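Local atomic coordinates of putative TetR transcriptional regulator (Rhodococcus sp., PDB entry 2I10), a protein that probably binds DNA as a dimeric transcriptional regulator of the TetR family, and holds p-nitrophenol in a pocket. Residues L17-M21 against K61-Y66; F24-E30 against P119-I123; D148-P152 against V194-A198. Numbering follows the deposited sequence.

Interaction 1: L17-M21 against K61-Y66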
ATOM      1  N   LEU B  17       2.825  18.310 -10.633  1.00 37.62           N
ATOM      2  CA  LEU B  17       2.528  17.853  -9.256  1.00 36.50           C
ATOM      3  C   LEU B  17       3.447  16.739  -8.755  1.00 35.55           C
ATOM      4  O   LEU B  17       3.840  16.717  -7.590  1.00 33.80           O
ATOM      5  CB  LEU B  17       1.082  17.417  -9.154  1.00 37.76           C
ATOM      6  CG  LEU B  17       0.040  18.537  -9.319  1.00 39.57           C
ATOM      7  CD1 LEU B  17      -1.327  17.889  -9.090  1.00 40.34           C
ATOM      8  CD2 LEU B  17       0.233  19.696  -8.325  1.00 39.54           C
ATOM      9  N   GLN B  18       3.822  15.835  -9.650  1.00 33.46           N
ATOM     10  CA  GLN B  18       4.774  14.812  -9.298  1.00 33.24           C
ATOM     11  C   GLN B  18       6.117  15.391  -9.008  1.00 31.62           C
ATOM     12  O   GLN B  18       6.779  14.954  -8.086  1.00 30.72           O
ATOM     13  CB  GLN B  18       4.892  13.800 -10.432  1.00 33.67           C
ATOM     14  CG  GLN B  18       5.813  12.649 -10.186  1.00 36.04           C
ATOM     15  CD  GLN B  18       5.673  11.634 -11.334  1.00 42.86           C
ATOM     16  OE1 GLN B  18       6.227  10.567 -11.284  1.00 41.09           O
ATOM     17  NE2 GLN B  18       4.921  12.007 -12.384  1.00 47.57           N
ATOM     18  N   THR B  19       6.538  16.361  -9.820  1.00 31.26           N
ATOM     19  CA  THR B  19       7.796  17.049  -9.588  1.00 31.57           C
ATOM     20  C   THR B  19       7.824  17.774  -8.242  1.00 31.33           C
ATOM     21  O   THR B  19       8.798  17.676  -7.484  1.00 30.97           O
ATOM     22  CB  THR B  19       8.101  18.030 -10.757  1.00 31.72           C
ATOM     23  OG1 THR B  19       8.048  17.274 -11.953  1.00 32.84           O
ATOM     24  CG2 THR B  19       9.475  18.597 -10.617  1.00 33.25           C
ATOM     25  N   ALA B  20       6.743  18.503  -7.966  1.00 31.59           N
ATOM     26  CA  ALA B  20       6.535  19.155  -6.663  1.00 31.98           C
ATOM     27  C   ALA B  20       6.530  18.166  -5.497  1.00 32.14           C
ATOM     28  O   ALA B  20       7.240  18.383  -4.517  1.00 31.90           O
ATOM     29  CB  ALA B  20       5.286  19.958  -6.710  1.00 30.94           C
HETATM   30  N   MSE B  21       5.784  17.060  -5.612  1.00 32.68           N
HETATM   31  CA  MSE B  21       5.864  15.960  -4.636  1.00 34.24           C
HETATM   32  C   MSE B  21       7.281  15.481  -4.305  1.00 35.55           C
HETATM   33  O   MSE B  21       7.621  15.363  -3.127  1.00 36.81           O
HETATM   34  CB  MSE B  21       5.015  14.750  -5.069  1.00 35.01           C
HETATM   35  CG  MSE B  21       5.072  13.513  -4.129  1.00 33.13           C
HETATM   36 SE   MSE B  21       3.914  13.848  -2.607  0.80 44.39          SE
HETATM   37  CE  MSE B  21       5.005  14.948  -1.337  1.00 33.78           C
ATOM     38  N   LYS B  61      -2.305  21.338  -3.152  1.00 30.96           N
ATOM     39  CA  LYS B  61      -2.747  20.602  -4.370  1.00 32.78           C
ATOM     40  C   LYS B  61      -1.999  19.255  -4.499  1.00 32.27           C
ATOM     41  O   LYS B  61      -2.557  18.252  -4.957  1.00 31.61           O
ATOM     42  CB  LYS B  61      -2.506  21.428  -5.666  1.00 32.85           C
ATOM     43  CG  LYS B  61      -3.300  22.736  -5.814  1.00 35.91           C
ATOM     44  CD  LYS B  61      -2.686  23.682  -6.964  1.00 36.41           C
ATOM     45  CE  LYS B  61      -3.049  25.166  -6.838  1.00 38.49           C
ATOM     46  NZ  LYS B  61      -4.546  25.430  -6.724  1.00 43.09           N
ATOM     47  N   THR B  62      -0.727  19.267  -4.126  1.00 31.69           N
ATOM     48  CA  THR B  62       0.110  18.068  -4.173  1.00 32.75           C
ATOM     49  C   THR B  62      -0.463  17.035  -3.154  1.00 32.35           C
ATOM     50  O   THR B  62      -0.609  15.870  -3.488  1.00 33.29           O
ATOM     51  CB  THR B  62       1.600  18.403  -3.903  1.00 32.51           C
ATOM     52  OG1 THR B  62       2.092  19.243  -4.955  1.00 32.68           O
ATOM     53  CG2 THR B  62       2.459  17.155  -3.937  1.00 36.41           C
ATOM     54  N   LEU B  63      -0.840  17.485  -1.959  1.00 31.64           N
ATOM     55  CA  LEU B  63      -1.435  16.609  -0.955  1.00 31.73           C
ATOM     56  C   LEU B  63      -2.778  16.087  -1.389  1.00 32.71           C
ATOM     57  O   LEU B  63      -3.109  14.942  -1.051  1.00 34.29           O
ATOM     58  CB  LEU B  63      -1.532  17.287   0.411  1.00 30.21           C
ATOM     59  CG  LEU B  63      -0.272  17.777   1.136  1.00 30.80           C
ATOM     60  CD1 LEU B  63      -0.663  18.407   2.502  1.00 28.68           C
ATOM     61  CD2 LEU B  63       0.763  16.636   1.353  1.00 29.52           C
ATOM     62  N   ASP B  64      -3.586  16.892  -2.075  1.00 32.45           N
ATOM     63  CA  ASP B  64      -4.832  16.390  -2.660  1.00 33.73           C
ATOM     64  C   ASP B  64      -4.561  15.203  -3.582  1.00 35.07           C
ATOM     65  O   ASP B  64      -5.315  14.245  -3.585  1.00 35.68           O
ATOM     66  CB  ASP B  64      -5.557  17.466  -3.488  1.00 34.05           C
ATOM     67  CG  ASP B  64      -6.106  18.604  -2.647  1.00 36.32           C
ATOM     68  OD1 ASP B  64      -6.185  18.455  -1.403  1.00 36.82           O
ATOM     69  OD2 ASP B  64      -6.470  19.662  -3.242  1.00 41.22           O
ATOM     70  N   ARG B  65      -3.500  15.295  -4.391  1.00 35.88           N
ATOM     71  CA  ARG B  65      -3.180  14.250  -5.362  1.00 37.18           C
ATOM     72  C   ARG B  65      -2.608  12.978  -4.682  1.00 36.70           C
ATOM     73  O   ARG B  65      -2.931  11.878  -5.086  1.00 36.95           O
ATOM     74  CB  ARG B  65      -2.223  14.806  -6.427  1.00 37.00           C
ATOM     75  CG  ARG B  65      -1.839  13.852  -7.571  1.00 41.62           C
ATOM     76  CD  ARG B  65      -3.021  13.462  -8.454  1.00 48.06           C
ATOM     77  NE  ARG B  65      -3.752  14.590  -9.054  1.00 51.69           N
ATOM     78  CZ  ARG B  65      -3.578  15.029 -10.302  1.00 54.99           C
ATOM     79  NH1 ARG B  65      -2.668  14.463 -11.084  1.00 56.70           N
ATOM     80  NH2 ARG B  65      -4.293  16.053 -10.768  1.00 55.32           N
ATOM     81  N   TYR B  66      -1.781  13.133  -3.655  1.00 36.11           N
ATOM     82  CA  TYR B  66      -0.993  12.011  -3.142  1.00 37.47           C
ATOM     83  C   TYR B  66      -1.295  11.494  -1.741  1.00 38.93           C
ATOM     84  O   TYR B  66      -0.687  10.519  -1.324  1.00 39.10           O
ATOM     85  CB  TYR B  66       0.477  12.374  -3.174  1.00 36.13           C
ATOM     86  CG  TYR B  66       1.079  12.426  -4.580  1.00 36.76           C
ATOM     87  CD1 TYR B  66       1.523  11.258  -5.203  1.00 34.86           C
ATOM     88  CD2 TYR B  66       1.228  13.647  -5.266  1.00 33.82           C
ATOM     89  CE1 TYR B  66       2.097  11.279  -6.482  1.00 35.79           C
ATOM     90  CE2 TYR B  66       1.813  13.686  -6.576  1.00 34.27           C
ATOM     91  CZ  TYR B  66       2.240  12.493  -7.162  1.00 34.18           C
ATOM     92  OH  TYR B  66       2.795  12.482  -8.433  1.00 35.84           O
TER
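The selenomethionine M21 lies against the ring of Y66 in a Met-aromatic contact. Its SE atom sits 4.2 Å from the Y66 ring centroid, obliquely, while its CG stands almost directly over the ring face, 4.0 Å from the same centroid, as a CH-pi contact. The two helical segments cross nearly at right angles (99°) with their axes 9.6 Å apart, so the contact is compact and rests on a few side chains. L17, with the largest covered area, reaches between K61, T62 and R65; its CD1 lies over one face of the R65 guanidinium, 3.8 Å from R65 CZ. T62 CG2 meets M21 CB at 3.7 Å, and T62 OG1, already hydrogen-bonded to L58, packs 3.7 Å from A20 CB. Beside them, Y66 OH approaches Q18 CB to 3.2 Å. The crossing packs the first helix of the TetR-type N-terminal region on the helix after the predicted helix-turn-helix motif. M108 of helix 108-112 packs on both M21 and Y66, and L114 of the second subunit touches M21.

Interaction 2: F24-E30 against P119-I123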
ATOM      1  N   PHE B  24       9.058  18.153  -2.235  1.00 31.01           N
ATOM      2  CA  PHE B  24       8.531  18.295  -0.880  1.00 30.27           C
ATOM      3  C   PHE B  24       8.835  17.002  -0.120  1.00 30.31           C
ATOM      4  O   PHE B  24       9.062  17.009   1.098  1.00 29.45           O
ATOM      5  CB  PHE B  24       7.007  18.558  -0.859  1.00 30.08           C
ATOM      6  CG  PHE B  24       6.563  19.910  -1.422  1.00 30.48           C
ATOM      7  CD1 PHE B  24       7.055  21.110  -0.929  1.00 28.71           C
ATOM      8  CD2 PHE B  24       5.572  19.971  -2.394  1.00 33.59           C
ATOM      9  CE1 PHE B  24       6.605  22.342  -1.423  1.00 27.52           C
ATOM     10  CE2 PHE B  24       5.122  21.199  -2.900  1.00 28.68           C
ATOM     11  CZ  PHE B  24       5.643  22.373  -2.412  1.00 28.00           C
ATOM     12  N   TRP B  25       8.806  15.872  -0.831  1.00 31.23           N
ATOM     13  CA  TRP B  25       9.026  14.583  -0.148  1.00 32.65           C
ATOM     14  C   TRP B  25      10.412  14.601   0.475  1.00 33.13           C
ATOM     15  O   TRP B  25      10.555  14.302   1.648  1.00 34.45           O
ATOM     16  CB  TRP B  25       8.923  13.440  -1.138  1.00 32.02           C
ATOM     17  CG  TRP B  25       9.118  12.091  -0.540  1.00 32.17           C
ATOM     18  CD1 TRP B  25      10.274  11.336  -0.545  1.00 33.44           C
ATOM     19  CD2 TRP B  25       8.126  11.308   0.142  1.00 31.98           C
ATOM     20  NE1 TRP B  25      10.055  10.135   0.100  1.00 31.70           N
ATOM     21  CE2 TRP B  25       8.745  10.079   0.516  1.00 32.97           C
ATOM     22  CE3 TRP B  25       6.773  11.512   0.442  1.00 28.49           C
ATOM     23  CZ2 TRP B  25       8.060   9.074   1.205  1.00 29.68           C
ATOM     24  CZ3 TRP B  25       6.096  10.525   1.120  1.00 32.34           C
ATOM     25  CH2 TRP B  25       6.748   9.307   1.502  1.00 33.41           C
ATOM     26  N   ARG B  26      11.412  14.980  -0.323  1.00 34.75           N
ATOM     27  CA  ARG B  26      12.821  14.978   0.081  1.00 36.01           C
ATOM     28  C   ARG B  26      13.196  16.135   1.010  1.00 35.57           C
ATOM     29  O   ARG B  26      13.970  15.951   1.959  1.00 35.00           O
ATOM     30  CB  ARG B  26      13.705  15.009  -1.159  1.00 36.74           C
ATOM     31  CG  ARG B  26      15.221  15.025  -0.834  1.00 40.74           C
ATOM     32  CD  ARG B  26      16.089  15.076  -2.078  1.00 40.27           C
ATOM     33  NE  ARG B  26      16.090  16.415  -2.690  1.00 50.81           N
ATOM     34  CZ  ARG B  26      15.403  16.739  -3.783  1.00 50.63           C
ATOM     35  NH1 ARG B  26      14.634  15.838  -4.409  1.00 52.86           N
ATOM     36  NH2 ARG B  26      15.488  17.961  -4.248  1.00 49.46           N
ATOM     37  N   GLN B  27      12.647  17.329   0.740  1.00 34.64           N
ATOM     38  CA  GLN B  27      13.062  18.536   1.461  1.00 34.91           C
ATOM     39  C   GLN B  27      12.078  19.025   2.547  1.00 34.33           C
ATOM     40  O   GLN B  27      12.441  19.858   3.375  1.00 34.22           O
ATOM     41  CB  GLN B  27      13.339  19.694   0.471  1.00 35.03           C
ATOM     42  CG  GLN B  27      14.261  19.369  -0.724  1.00 35.32           C
ATOM     43  CD  GLN B  27      14.602  20.588  -1.583  1.00 37.04           C
ATOM     44  OE1 GLN B  27      13.741  21.428  -1.924  1.00 41.57           O
ATOM     45  NE2 GLN B  27      15.864  20.710  -1.906  1.00 36.82           N
ATOM     46  N   GLY B  28      10.842  18.535   2.527  1.00 33.07           N
ATOM     47  CA  GLY B  28       9.818  19.102   3.387  1.00 34.20           C
ATOM     48  C   GLY B  28       9.322  20.429   2.827  1.00 33.96           C
ATOM     49  O   GLY B  28       9.804  20.923   1.809  1.00 34.93           O
ATOM     50  N   TYR B  29       8.320  20.982   3.476  1.00 34.02           N
ATOM     51  CA  TYR B  29       7.703  22.186   3.006  1.00 32.94           C
ATOM     52  C   TYR B  29       8.629  23.376   3.203  1.00 33.16           C
ATOM     53  O   TYR B  29       8.950  24.084   2.257  1.00 32.39           O
ATOM     54  CB  TYR B  29       6.365  22.404   3.726  1.00 32.84           C
ATOM     55  CG  TYR B  29       5.668  23.674   3.269  1.00 31.20           C
ATOM     56  CD1 TYR B  29       4.981  23.702   2.053  1.00 29.73           C
ATOM     57  CD2 TYR B  29       5.704  24.845   4.055  1.00 31.10           C
ATOM     58  CE1 TYR B  29       4.314  24.865   1.603  1.00 29.62           C
ATOM     59  CE2 TYR B  29       5.061  26.010   3.613  1.00 30.04           C
ATOM     60  CZ  TYR B  29       4.369  26.015   2.390  1.00 30.30           C
ATOM     61  OH  TYR B  29       3.730  27.167   1.919  1.00 29.63           O
ATOM     62  N   GLU B  30       9.113  23.528   4.426  1.00 33.68           N
ATOM     63  CA  GLU B  30       9.846  24.713   4.862  1.00 35.15           C
ATOM     64  C   GLU B  30      11.109  24.918   4.096  1.00 36.02           C
ATOM     65  O   GLU B  30      11.462  26.049   3.796  1.00 35.07           O
ATOM     66  CB  GLU B  30      10.191  24.614   6.343  1.00 35.89           C
ATOM     67  CG  GLU B  30       8.984  24.718   7.216  1.00 38.33           C
ATOM     68  CD  GLU B  30       9.300  24.915   8.695  1.00 42.37           C
ATOM     69  OE1 GLU B  30      10.463  25.267   9.040  1.00 43.22           O
ATOM     70  OE2 GLU B  30       8.347  24.724   9.499  1.00 42.48           O
ATOM     71  N   PRO B 119      11.372   9.968   3.346  1.00 37.13           N
ATOM     72  CA  PRO B 119      10.703  11.295   3.414  1.00 34.70           C
ATOM     73  C   PRO B 119      11.342  12.171   4.460  1.00 34.32           C
ATOM     74  O   PRO B 119      11.782  11.675   5.500  1.00 34.19           O
ATOM     75  CB  PRO B 119       9.263  10.971   3.841  1.00 35.49           C
ATOM     76  CG  PRO B 119       9.372   9.621   4.556  1.00 36.59           C
ATOM     77  CD  PRO B 119      10.541   8.892   3.916  1.00 36.59           C
ATOM     78  N   HIS B 120      11.394  13.473   4.188  1.00 32.92           N
ATOM     79  CA  HIS B 120      11.821  14.455   5.180  1.00 32.54           C
ATOM     80  C   HIS B 120      11.063  14.292   6.511  1.00 32.40           C
ATOM     81  O   HIS B 120       9.889  13.889   6.527  1.00 31.87           O
ATOM     82  CB  HIS B 120      11.617  15.862   4.611  1.00 33.17           C
ATOM     83  CG  HIS B 120      12.318  16.919   5.380  1.00 32.04           C
ATOM     84  ND1 HIS B 120      11.747  17.541   6.462  1.00 32.76           N
ATOM     85  CD2 HIS B 120      13.576  17.414   5.279  1.00 34.27           C
ATOM     86  CE1 HIS B 120      12.604  18.412   6.969  1.00 35.88           C
ATOM     87  NE2 HIS B 120      13.719  18.362   6.263  1.00 34.22           N
ATOM     88  N   HIS B 121      11.714  14.593   7.634  1.00 33.24           N
ATOM     89  CA  HIS B 121      11.030  14.430   8.942  1.00 34.24           C
ATOM     90  C   HIS B 121       9.679  15.208   9.080  1.00 33.29           C
ATOM     91  O   HIS B 121       8.733  14.696   9.689  1.00 32.59           O
ATOM     92  CB  HIS B 121      11.981  14.678  10.143  1.00 35.45           C
ATOM     93  CG  HIS B 121      12.449  16.089  10.263  1.00 37.30           C
ATOM     94  ND1 HIS B 121      11.789  17.021  11.028  1.00 40.95           N
ATOM     95  CD2 HIS B 121      13.496  16.737   9.691  1.00 39.88           C
ATOM     96  CE1 HIS B 121      12.411  18.185  10.926  1.00 40.73           C
ATOM     97  NE2 HIS B 121      13.453  18.037  10.127  1.00 39.29           N
ATOM     98  N   GLU B 122       9.592  16.381   8.457  1.00 32.29           N
ATOM     99  CA  GLU B 122       8.367  17.186   8.415  1.00 32.96           C
ATOM    100  C   GLU B 122       7.236  16.389   7.777  1.00 30.98           C
ATOM    101  O   GLU B 122       6.083  16.463   8.211  1.00 29.51           O
ATOM    102  CB  GLU B 122       8.575  18.430   7.545  1.00 33.29           C
ATOM    103  CG  GLU B 122       9.201  19.662   8.208  1.00 37.06           C
ATOM    104  CD  GLU B 122       9.416  20.837   7.202  1.00 37.27           C
ATOM    105  OE1 GLU B 122      10.536  21.401   7.179  1.00 44.73           O
ATOM    106  OE2 GLU B 122       8.489  21.185   6.425  1.00 38.47           O
ATOM    107  N   ILE B 123       7.590  15.619   6.738  1.00 29.06           N
ATOM    108  CA  ILE B 123       6.631  14.844   5.989  1.00 28.97           C
ATOM    109  C   ILE B 123       6.237  13.597   6.799  1.00 28.44           C
ATOM    110  O   ILE B 123       5.079  13.214   6.789  1.00 27.76           O
ATOM    111  CB  ILE B 123       7.178  14.431   4.600  1.00 29.74           C
ATOM    112  CG1 ILE B 123       7.553  15.657   3.751  1.00 30.39           C
ATOM    113  CG2 ILE B 123       6.160  13.500   3.858  1.00 29.18           C
ATOM    114  CD1 ILE B 123       6.396  16.562   3.250  1.00 32.78           C
TER
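This is a mixed polar and apolar contact in which the C-terminal end of helix 15-27 and the turn after it meet the beginning of helix 121-148. One backbone hydrogen bond crosses: H120 N donates to W25 O over 2.8 Å, almost straight. At the turn, E122 OE2 accepts from E30 N at 3.1 Å and, more weakly, from Y29 N at 3.0 Å. G28 has positive phi, and a CB there would clash with H120 ND1, so the close fit depends on its lack of a side chain. Apolar contacts flank the bonds: P119 CB lies over the six-membered ring of W25, 3.6 Å from its centroid, and I123 CG2 lies 4.0 Å from W25 CE3. H120 serves as N-cap, its ND1 accepting from E122 N at 3.2 Å. The arrangement fits the TetR-family architecture, in which a DNA-binding domain is seated on a helical ligand-binding domain; here the turn leads into the predicted helix-turn-helix motif.

Interaction 3: D148-P152 against V194-A198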
ATOM      1  N   ASP B 148     -26.680   5.311  16.869  1.00 33.13           N
ATOM      2  CA  ASP B 148     -27.768   5.380  15.899  1.00 34.72           C
ATOM      3  C   ASP B 148     -28.325   3.995  15.643  1.00 35.76           C
ATOM      4  O   ASP B 148     -29.496   3.844  15.330  1.00 36.48           O
ATOM      5  CB  ASP B 148     -27.297   5.975  14.562  1.00 33.93           C
ATOM      6  CG  ASP B 148     -26.945   7.452  14.660  1.00 35.97           C
ATOM      7  OD1 ASP B 148     -27.218   8.075  15.730  1.00 36.73           O
ATOM      8  OD2 ASP B 148     -26.403   8.004  13.667  1.00 33.94           O
ATOM      9  N   GLY B 149     -27.458   2.992  15.753  1.00 36.29           N
ATOM     10  CA  GLY B 149     -27.872   1.602  15.680  1.00 36.98           C
ATOM     11  C   GLY B 149     -27.666   0.948  14.327  1.00 36.02           C
ATOM     12  O   GLY B 149     -28.128  -0.160  14.132  1.00 36.34           O
ATOM     13  N   ASP B 150     -26.995   1.613  13.381  1.00 35.64           N
ATOM     14  CA  ASP B 150     -26.706   0.971  12.087  1.00 35.50           C
ATOM     15  C   ASP B 150     -25.445   0.109  12.155  1.00 35.12           C
ATOM     16  O   ASP B 150     -25.200  -0.691  11.286  1.00 34.35           O
ATOM     17  CB  ASP B 150     -26.591   1.977  10.937  1.00 35.65           C
ATOM     18  CG  ASP B 150     -25.572   3.070  11.208  1.00 36.64           C
ATOM     19  OD1 ASP B 150     -25.940   4.079  11.843  1.00 37.79           O
ATOM     20  OD2 ASP B 150     -24.417   2.938  10.761  1.00 33.88           O
ATOM     21  N   LEU B 151     -24.641   0.309  13.190  1.00 35.35           N
ATOM     22  CA  LEU B 151     -23.552  -0.615  13.523  1.00 36.33           C
ATOM     23  C   LEU B 151     -24.032  -1.499  14.661  1.00 36.22           C
ATOM     24  O   LEU B 151     -24.474  -0.995  15.688  1.00 36.36           O
ATOM     25  CB  LEU B 151     -22.286   0.144  13.910  1.00 36.62           C
ATOM     26  CG  LEU B 151     -20.918  -0.385  13.499  1.00 37.27           C
ATOM     27  CD1 LEU B 151     -20.831  -0.802  12.002  1.00 35.27           C
ATOM     28  CD2 LEU B 151     -19.893   0.694  13.823  1.00 34.36           C
ATOM     29  N   PRO B 152     -24.000  -2.828  14.460  1.00 37.18           N
ATOM     30  CA  PRO B 152     -24.476  -3.770  15.489  1.00 37.07           C
ATOM     31  C   PRO B 152     -23.715  -3.600  16.787  1.00 36.91           C
ATOM     32  O   PRO B 152     -22.500  -3.385  16.752  1.00 35.79           O
ATOM     33  CB  PRO B 152     -24.194  -5.153  14.889  1.00 36.59           C
ATOM     34  CG  PRO B 152     -23.408  -4.926  13.660  1.00 38.28           C
ATOM     35  CD  PRO B 152     -23.525  -3.504  13.239  1.00 36.33           C
ATOM     36  N   VAL B 194     -17.609  -5.157   4.665  1.00 38.70           N
ATOM     37  CA  VAL B 194     -17.149  -5.474   6.012  1.00 38.99           C
ATOM     38  C   VAL B 194     -17.696  -4.531   7.084  1.00 39.76           C
ATOM     39  O   VAL B 194     -17.813  -4.917   8.236  1.00 40.44           O
ATOM     40  CB  VAL B 194     -15.613  -5.545   6.068  1.00 39.22           C
ATOM     41  CG1 VAL B 194     -15.132  -5.806   7.504  1.00 37.71           C
ATOM     42  CG2 VAL B 194     -15.119  -6.670   5.103  1.00 38.28           C
ATOM     43  N   VAL B 195     -18.018  -3.298   6.708  1.00 39.11           N
ATOM     44  CA  VAL B 195     -18.732  -2.402   7.633  1.00 38.25           C
ATOM     45  C   VAL B 195     -20.228  -2.729   7.571  1.00 39.16           C
ATOM     46  O   VAL B 195     -20.893  -2.439   6.587  1.00 38.82           O
ATOM     47  CB  VAL B 195     -18.433  -0.961   7.327  1.00 37.11           C
ATOM     48  CG1 VAL B 195     -19.133  -0.019   8.354  1.00 37.02           C
ATOM     49  CG2 VAL B 195     -16.905  -0.743   7.382  1.00 36.15           C
ATOM     50  N   PRO B 196     -20.757  -3.394   8.616  1.00 40.59           N
ATOM     51  CA  PRO B 196     -22.147  -3.856   8.526  1.00 41.45           C
ATOM     52  C   PRO B 196     -23.182  -2.745   8.575  1.00 41.43           C
ATOM     53  O   PRO B 196     -22.915  -1.685   9.129  1.00 41.59           O
ATOM     54  CB  PRO B 196     -22.309  -4.736   9.771  1.00 42.27           C
ATOM     55  CG  PRO B 196     -20.907  -4.912  10.325  1.00 43.72           C
ATOM     56  CD  PRO B 196     -20.133  -3.749   9.904  1.00 40.44           C
ATOM     57  N   ARG B 197     -24.340  -2.988   7.961  1.00 41.83           N
ATOM     58  CA  ARG B 197     -25.495  -2.115   8.138  0.50 42.25           C
ATOM     59  C   ARG B 197     -26.638  -2.912   8.739  1.00 42.01           C
ATOM     60  O   ARG B 197     -27.332  -3.654   8.031  1.00 42.20           O
ATOM     61  CB  ARG B 197     -25.936  -1.457   6.826  0.50 42.61           C
ATOM     62  CG  ARG B 197     -26.857  -0.252   7.062  0.50 43.50           C
ATOM     63  CD  ARG B 197     -27.695   0.118   5.852  0.50 45.32           C
ATOM     64  NE  ARG B 197     -28.674   1.149   6.193  0.50 46.20           N
ATOM     65  CZ  ARG B 197     -29.976   0.938   6.392  0.50 47.01           C
ATOM     66  NH1 ARG B 197     -30.505  -0.279   6.266  0.50 47.10           N
ATOM     67  NH2 ARG B 197     -30.762   1.960   6.708  0.50 47.37           N
ATOM     68  N   ALA B 198     -26.819  -2.775  10.056  1.00 42.06           N
ATOM     69  CA  ALA B 198     -27.919  -3.458  10.771  1.00 42.81           C
ATOM     70  C   ALA B 198     -29.270  -2.840  10.411  1.00 43.17           C
ATOM     71  O   ALA B 198     -29.349  -1.628  10.158  1.00 44.11           O
ATOM     72  CB  ALA B 198     -27.698  -3.422  12.289  1.00 42.64           C
TER
HETATM   73  O   HOH W   1     -23.533   0.999   8.922  1.00 36.19           O
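A198, D150 and P196 lose more surface here than any other residue of the two segments, and between them they define how the end of the modelled chain lies along the turn that follows helix 121-148. D150 contributes mainly through its backbone. Its carbonyl accepts the single direct hydrogen bond of the contact, from A198 N to D150 O (2.9 Å, 164° at the hydrogen), and a longer CA-H...O contact joins R197 CA to D150 O at 3.5 Å. Its side chain bridges through a water that is hydrogen-bonded to both D150 OD2 and P196 O, each at 2.8 Å; D150 OD2 also accepts from A83 N, so the same carboxylate ties in the start of helix 83-98. P196 supplies the apolar half. Its CD lies 3.7 Å from L151 CD1 and its CB 3.9 Å from P152 CD, so the prolyl ring packs against both residues. A198, the last residue modelled, turns its methyl group toward the other segment, with A198 CB 3.8 Å from G149 O and 4.3 Å from P152 CD. With positive phi, G149 ends the helical run and swings the chain into this position. The contact joins two loops at one end of the C-terminal helical domain: L151 packs back on F142, A145 and L146 of helix 121-148, V195 rests on L160 of helix 157-177 and on A83 and V87 of helix 83-98, and V194 meets V194 of the second subunit.

Overall arrangement
From the N terminus, helix 15-27 serves two contacts in turn. Interaction 1 closes a loop of 39 residues, which includes the predicted helix-turn-helix motif, by bringing helix 55-66 back against 17-21. Interaction 2 opens before that loop is closed and ends at 119-123, so the two cross; they touch through F24 and T62. Interaction 1 ties helix 55-66 to helix 15-27 within the N-terminal region, and interaction 2 joins that region to the start of helix 121-148. Interaction 3 follows in series, linking the far end of that long helix to the end of the modelled chain. Its centre lies about 35 and 40 Å from those of interactions 1 and 2, on the opposite side of the chain's centre.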